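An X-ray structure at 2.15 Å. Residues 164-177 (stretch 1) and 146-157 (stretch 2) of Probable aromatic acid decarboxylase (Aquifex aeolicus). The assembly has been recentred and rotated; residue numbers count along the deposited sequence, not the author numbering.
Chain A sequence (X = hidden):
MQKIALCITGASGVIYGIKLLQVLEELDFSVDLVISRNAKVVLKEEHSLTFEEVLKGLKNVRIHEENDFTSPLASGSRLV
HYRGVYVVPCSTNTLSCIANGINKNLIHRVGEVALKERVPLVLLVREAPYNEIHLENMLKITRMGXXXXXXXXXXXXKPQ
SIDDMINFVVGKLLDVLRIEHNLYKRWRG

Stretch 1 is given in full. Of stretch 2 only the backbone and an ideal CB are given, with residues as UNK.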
# COMPACT_ATOMS: atom_id res chain seq x y z
N ASP A 164 -2.91 9.89 -13.12
CA ASP A 164 -3.94 8.87 -13.22
C ASP A 164 -3.95 7.98 -11.98
O ASP A 164 -5.00 7.47 -11.59
CB ASP A 164 -3.75 8.00 -14.47
CG ASP A 164 -4.05 8.75 -15.75
OD1 ASP A 164 -4.67 9.83 -15.67
OD2 ASP A 164 -3.68 8.25 -16.83
N MET A 165 -2.79 7.79 -11.37
CA MET A 165 -2.71 6.96 -10.17
C MET A 165 -3.17 7.73 -8.94
O MET A 165 -3.77 7.16 -8.03
CB MET A 165 -1.28 6.45 -9.98
CG MET A 165 -0.87 5.41 -11.02
SD MET A 165 0.71 4.63 -10.67
CE MET A 165 1.82 5.82 -11.37
N ILE A 166 -2.89 9.03 -8.92
CA ILE A 166 -3.31 9.88 -7.81
C ILE A 166 -4.84 9.93 -7.76
O ILE A 166 -5.45 9.83 -6.70
CB ILE A 166 -2.78 11.31 -7.96
CG1 ILE A 166 -1.25 11.30 -7.98
CG2 ILE A 166 -3.30 12.18 -6.83
CD1 ILE A 166 -0.63 12.67 -8.22
N ASN A 167 -5.46 10.09 -8.93
CA ASN A 167 -6.91 10.15 -9.02
C ASN A 167 -7.54 8.83 -8.60
O ASN A 167 -8.62 8.81 -8.01
CB ASN A 167 -7.34 10.51 -10.44
CG ASN A 167 -7.19 11.99 -10.73
OD1 ASN A 167 -6.37 12.68 -10.13
ND2 ASN A 167 -7.98 12.49 -11.68
N PHE A 168 -6.86 7.73 -8.91
CA PHE A 168 -7.37 6.41 -8.53
C PHE A 168 -7.49 6.33 -7.01
O PHE A 168 -8.54 6.00 -6.47
CB PHE A 168 -6.43 5.30 -9.01
CG PHE A 168 -6.78 3.95 -8.44
CD1 PHE A 168 -7.81 3.19 -8.98
CD2 PHE A 168 -6.11 3.46 -7.31
CE1 PHE A 168 -8.19 1.97 -8.40
CE2 PHE A 168 -6.48 2.25 -6.73
CZ PHE A 168 -7.52 1.50 -7.27
N VAL A 169 -6.40 6.65 -6.33
CA VAL A 169 -6.38 6.61 -4.88
C VAL A 169 -7.39 7.60 -4.29
O VAL A 169 -8.10 7.27 -3.33
CB VAL A 169 -4.97 6.93 -4.34
CG1 VAL A 169 -4.97 6.87 -2.82
CG2 VAL A 169 -3.97 5.92 -4.91
N VAL A 170 -7.47 8.80 -4.86
CA VAL A 170 -8.41 9.80 -4.39
C VAL A 170 -9.84 9.30 -4.57
O VAL A 170 -10.71 9.55 -3.73
CB VAL A 170 -8.24 11.14 -5.15
CG1 VAL A 170 -9.28 12.15 -4.69
CG2 VAL A 170 -6.85 11.69 -4.90
N GLY A 171 -10.08 8.59 -5.67
CA GLY A 171 -11.41 8.06 -5.93
C GLY A 171 -11.77 6.99 -4.91
O GLY A 171 -12.93 6.87 -4.50
N LYS A 172 -10.77 6.21 -4.51
CA LYS A 172 -10.97 5.16 -3.52
C LYS A 172 -11.36 5.79 -2.18
O LYS A 172 -12.24 5.30 -1.48
CB LYS A 172 -9.69 4.34 -3.35
CG LYS A 172 -9.65 3.07 -4.19
CD LYS A 172 -10.66 2.06 -3.65
CE LYS A 172 -10.56 0.72 -4.36
NZ LYS A 172 -11.55 -0.26 -3.83
N LEU A 173 -10.68 6.89 -1.85
CA LEU A 173 -10.95 7.59 -0.60
C LEU A 173 -12.36 8.15 -0.56
O LEU A 173 -13.03 8.11 0.47
CB LEU A 173 -9.94 8.71 -0.40
CG LEU A 173 -8.54 8.18 -0.08
CD1 LEU A 173 -7.51 9.28 -0.25
CD2 LEU A 173 -8.53 7.63 1.35
N LEU A 174 -12.82 8.68 -1.69
CA LEU A 174 -14.16 9.23 -1.75
C LEU A 174 -15.20 8.12 -1.69
O LEU A 174 -16.24 8.28 -1.05
CB LEU A 174 -14.33 10.08 -3.02
CG LEU A 174 -13.61 11.43 -2.94
CD1 LEU A 174 -13.56 12.08 -4.31
CD2 LEU A 174 -14.30 12.34 -1.92
N ASP A 175 -14.92 6.99 -2.33
CA ASP A 175 -15.86 5.87 -2.30
C ASP A 175 -16.06 5.37 -0.88
O ASP A 175 -17.13 4.87 -0.54
CB ASP A 175 -15.36 4.71 -3.17
CG ASP A 175 -15.40 5.02 -4.65
OD1 ASP A 175 -16.16 5.93 -5.04
OD2 ASP A 175 -14.69 4.34 -5.42
N VAL A 176 -15.02 5.48 -0.05
CA VAL A 176 -15.13 5.04 1.33
C VAL A 176 -16.30 5.74 2.03
O VAL A 176 -17.02 5.13 2.81
CB VAL A 176 -13.84 5.32 2.13
CG1 VAL A 176 -14.05 4.99 3.60
CG2 VAL A 176 -12.69 4.49 1.56
N LEU A 177 -16.49 7.02 1.73
CA LEU A 177 -17.58 7.75 2.36
C LEU A 177 -18.79 7.93 1.46
O LEU A 177 -19.67 8.75 1.73
CB LEU A 177 -17.06 9.10 2.88
CG LEU A 177 -16.56 9.12 4.33
CD1 LEU A 177 -15.86 7.82 4.71
CD2 LEU A 177 -15.62 10.30 4.49
N UNK A 146 -12.69 2.44 11.98
CA UNK A 146 -12.00 3.30 11.04
C UNK A 146 -11.68 2.53 9.77
O UNK A 146 -11.72 1.30 9.75
CB UNK A 146 -10.72 3.87 11.66
N UNK A 147 -11.36 3.26 8.70
CA UNK A 147 -11.02 2.63 7.43
C UNK A 147 -9.61 2.99 7.04
O UNK A 147 -9.24 4.17 6.98
CB UNK A 147 -12.00 3.04 6.33
N UNK A 148 -8.81 1.97 6.77
CA UNK A 148 -7.43 2.19 6.37
C UNK A 148 -7.26 1.93 4.89
O UNK A 148 -7.56 0.84 4.39
CB UNK A 148 -6.48 1.30 7.18
N UNK A 149 -6.79 2.94 4.18
CA UNK A 149 -6.58 2.84 2.75
C UNK A 149 -5.09 3.01 2.46
O UNK A 149 -4.52 4.06 2.74
CB UNK A 149 -7.41 3.88 2.00
N UNK A 150 -4.44 1.97 1.93
CA UNK A 150 -3.01 2.10 1.64
C UNK A 150 -2.89 2.87 0.33
O UNK A 150 -3.76 2.75 -0.53
CB UNK A 150 -2.32 0.74 1.55
N UNK A 151 -1.84 3.66 0.17
CA UNK A 151 -1.68 4.40 -1.07
C UNK A 151 -1.09 3.42 -2.08
O UNK A 151 0.09 3.50 -2.42
CB UNK A 151 -0.80 5.64 -0.89
N UNK A 152 -1.91 2.48 -2.54
CA UNK A 152 -1.48 1.47 -3.51
C UNK A 152 -2.33 1.55 -4.77
O UNK A 152 -3.32 0.82 -4.91
CB UNK A 152 -1.56 0.07 -2.90
N UNK A 153 -1.97 2.44 -5.71
CA UNK A 153 -2.77 2.54 -6.92
C UNK A 153 -2.78 1.24 -7.71
O UNK A 153 -1.83 0.46 -7.64
CB UNK A 153 -2.25 3.68 -7.80
N UNK A 154 -3.85 1.00 -8.44
CA UNK A 154 -3.95 -0.21 -9.24
C UNK A 154 -3.85 0.16 -10.71
O UNK A 154 -3.84 1.33 -11.07
CB UNK A 154 -5.25 -0.96 -8.95
N UNK A 155 -3.76 -0.86 -11.57
CA UNK A 155 -3.66 -0.63 -13.01
C UNK A 155 -4.91 -1.08 -13.75
O UNK A 155 -4.85 -1.33 -14.95
CB UNK A 155 -2.44 -1.36 -13.58
N UNK A 156 -6.04 -1.18 -13.05
CA UNK A 156 -7.28 -1.60 -13.69
C UNK A 156 -7.59 -0.71 -14.88
O UNK A 156 -7.77 -1.19 -16.00
CB UNK A 156 -8.44 -1.58 -12.69
N UNK A 157 -7.65 0.59 -14.63
CA UNK A 157 -7.97 1.59 -15.64
C UNK A 157 -6.83 1.95 -16.59
O UNK A 157 -6.88 2.98 -17.25
CB UNK A 157 -8.45 2.86 -14.94

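The helix of stretch 1 runs nearly antiparallel to strand 147-150, at 171°, with 9.7 Å between the axes. No hydrogen bond joins the two stretches, so packing decides what fits.

Position 146 has phi/psi of -73/163, which most residues could adopt. Nothing of stretch 1 lies near, so the choice is open. It is Gly-146.

At position 147 CA-to-CB points toward the helix, and the ideal CB lies 3.9 Å from Val-176 CG1. A small or branched apolar side chain suits the extended backbone. It is Val-147, whose CG1 meets Val-176 CG1 at 3.8 Å.

Position 148 points away. Its extended angles favour beta-branched residues, but stretch 1 gives no further guide. It is Val-148.

Position 149 points toward the helix again. Its ideal CB is 4.0 Å from Leu-173 CD2 and 5.3 Å from Val-176 CG2. This apolar setting would take valine, isoleucine or perhaps alanine. It is Val-149; its CG2 lies 3.8 Å from Leu-173 CD2 and 4.0 Å from Val-176 CG2, so one methyl touches both helix residues.

Position 150 points away, and its phi of -79° permits proline among many others. It is Pro-150.

Position 151 points sideways, 4.8 Å from Val-169 CG1 to the ideal CB. A small apolar residue would serve. It is Ala-151.

Position 152 points away and is free of demands from the helix side chains. It is Ser-152, whose OG is hydrogen-bonded elsewhere in the structure. Its N makes a weak bond to Pro-150 O.

Position 153 lies where the two stretches come close, with its CA 5.5 Å from Met-165 CA. Met-165, Phe-168 and Val-169 surround the ideal CB, and phi is -62°. A compact apolar residue fits, proline included. It is Pro-153: its CB lies 3.7 Å from Met-165 CB and 4.0 Å from Val-169 CG2.

At position 154 the ideal CB is 3.7 Å from Phe-168 CZ. A small side chain is a natural choice. It is Ala-154, with its backbone N over one face of the Phe-168 ring, 3.4 Å from CE2.

Position 155 points away, so a long side chain would be needed to return. It is Phe-155; its ring centroid lies 5.4 Å from Met-165 SD, an oblique sulfur-aromatic contact.

Position 156 points sideways, and a long or aromatic side chain could reach Phe-168. It is Tyr-156, poorly ordered, with CD1 4.0 Å from Phe-168 CE1.

Position 157 points toward the helix, with room before Phe-168. A medium or large side chain suits. It is His-157, whose CD2 approaches the Phe-168 ring edge, 3.9 Å from CD1.

Stretch 2 146-157: GVVVPASPAFYH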
# COMPACT_ATOMS: atom_id res chain seq x y z
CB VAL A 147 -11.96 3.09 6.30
CG1 VAL A 147 -11.44 2.56 4.97
CG2 VAL A 147 -13.37 2.58 6.56
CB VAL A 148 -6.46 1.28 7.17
CG1 VAL A 148 -5.03 1.47 6.66
CG2 VAL A 148 -6.53 1.63 8.65
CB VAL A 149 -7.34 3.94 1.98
CG1 VAL A 149 -7.22 3.69 0.48
CG2 VAL A 149 -8.80 3.98 2.41
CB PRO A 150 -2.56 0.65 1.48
CG PRO A 150 -3.75 0.04 0.81
CD PRO A 150 -4.91 0.61 1.61
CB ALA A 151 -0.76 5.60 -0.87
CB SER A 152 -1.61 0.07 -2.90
OG SER A 152 -0.89 -0.04 -1.68
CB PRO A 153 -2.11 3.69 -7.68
CG PRO A 153 -0.69 3.60 -7.23
CD PRO A 153 -0.83 3.37 -5.76
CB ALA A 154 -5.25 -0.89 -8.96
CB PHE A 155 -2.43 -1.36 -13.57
CG PHE A 155 -1.12 -0.89 -13.00
CD1 PHE A 155 -0.76 -1.19 -11.69
CD2 PHE A 155 -0.25 -0.13 -13.78
CE1 PHE A 155 0.45 -0.74 -11.16
CE2 PHE A 155 0.97 0.33 -13.26
CZ PHE A 155 1.32 0.02 -11.95
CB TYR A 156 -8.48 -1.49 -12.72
CG TYR A 156 -8.39 -2.26 -11.43
CD1 TYR A 156 -8.06 -1.61 -10.24
CD2 TYR A 156 -8.67 -3.63 -11.37
CE1 TYR A 156 -8.01 -2.30 -9.03
CE2 TYR A 156 -8.62 -4.32 -10.17
CZ TYR A 156 -8.29 -3.65 -9.00
OH TYR A 156 -8.24 -4.33 -7.80
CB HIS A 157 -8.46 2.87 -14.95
CG HIS A 157 -9.44 2.63 -13.85
ND1 HIS A 157 -10.60 1.89 -14.02
CD2 HIS A 157 -9.46 3.04 -12.56
CE1 HIS A 157 -11.28 1.86 -12.89
NE2 HIS A 157 -10.61 2.55 -11.99
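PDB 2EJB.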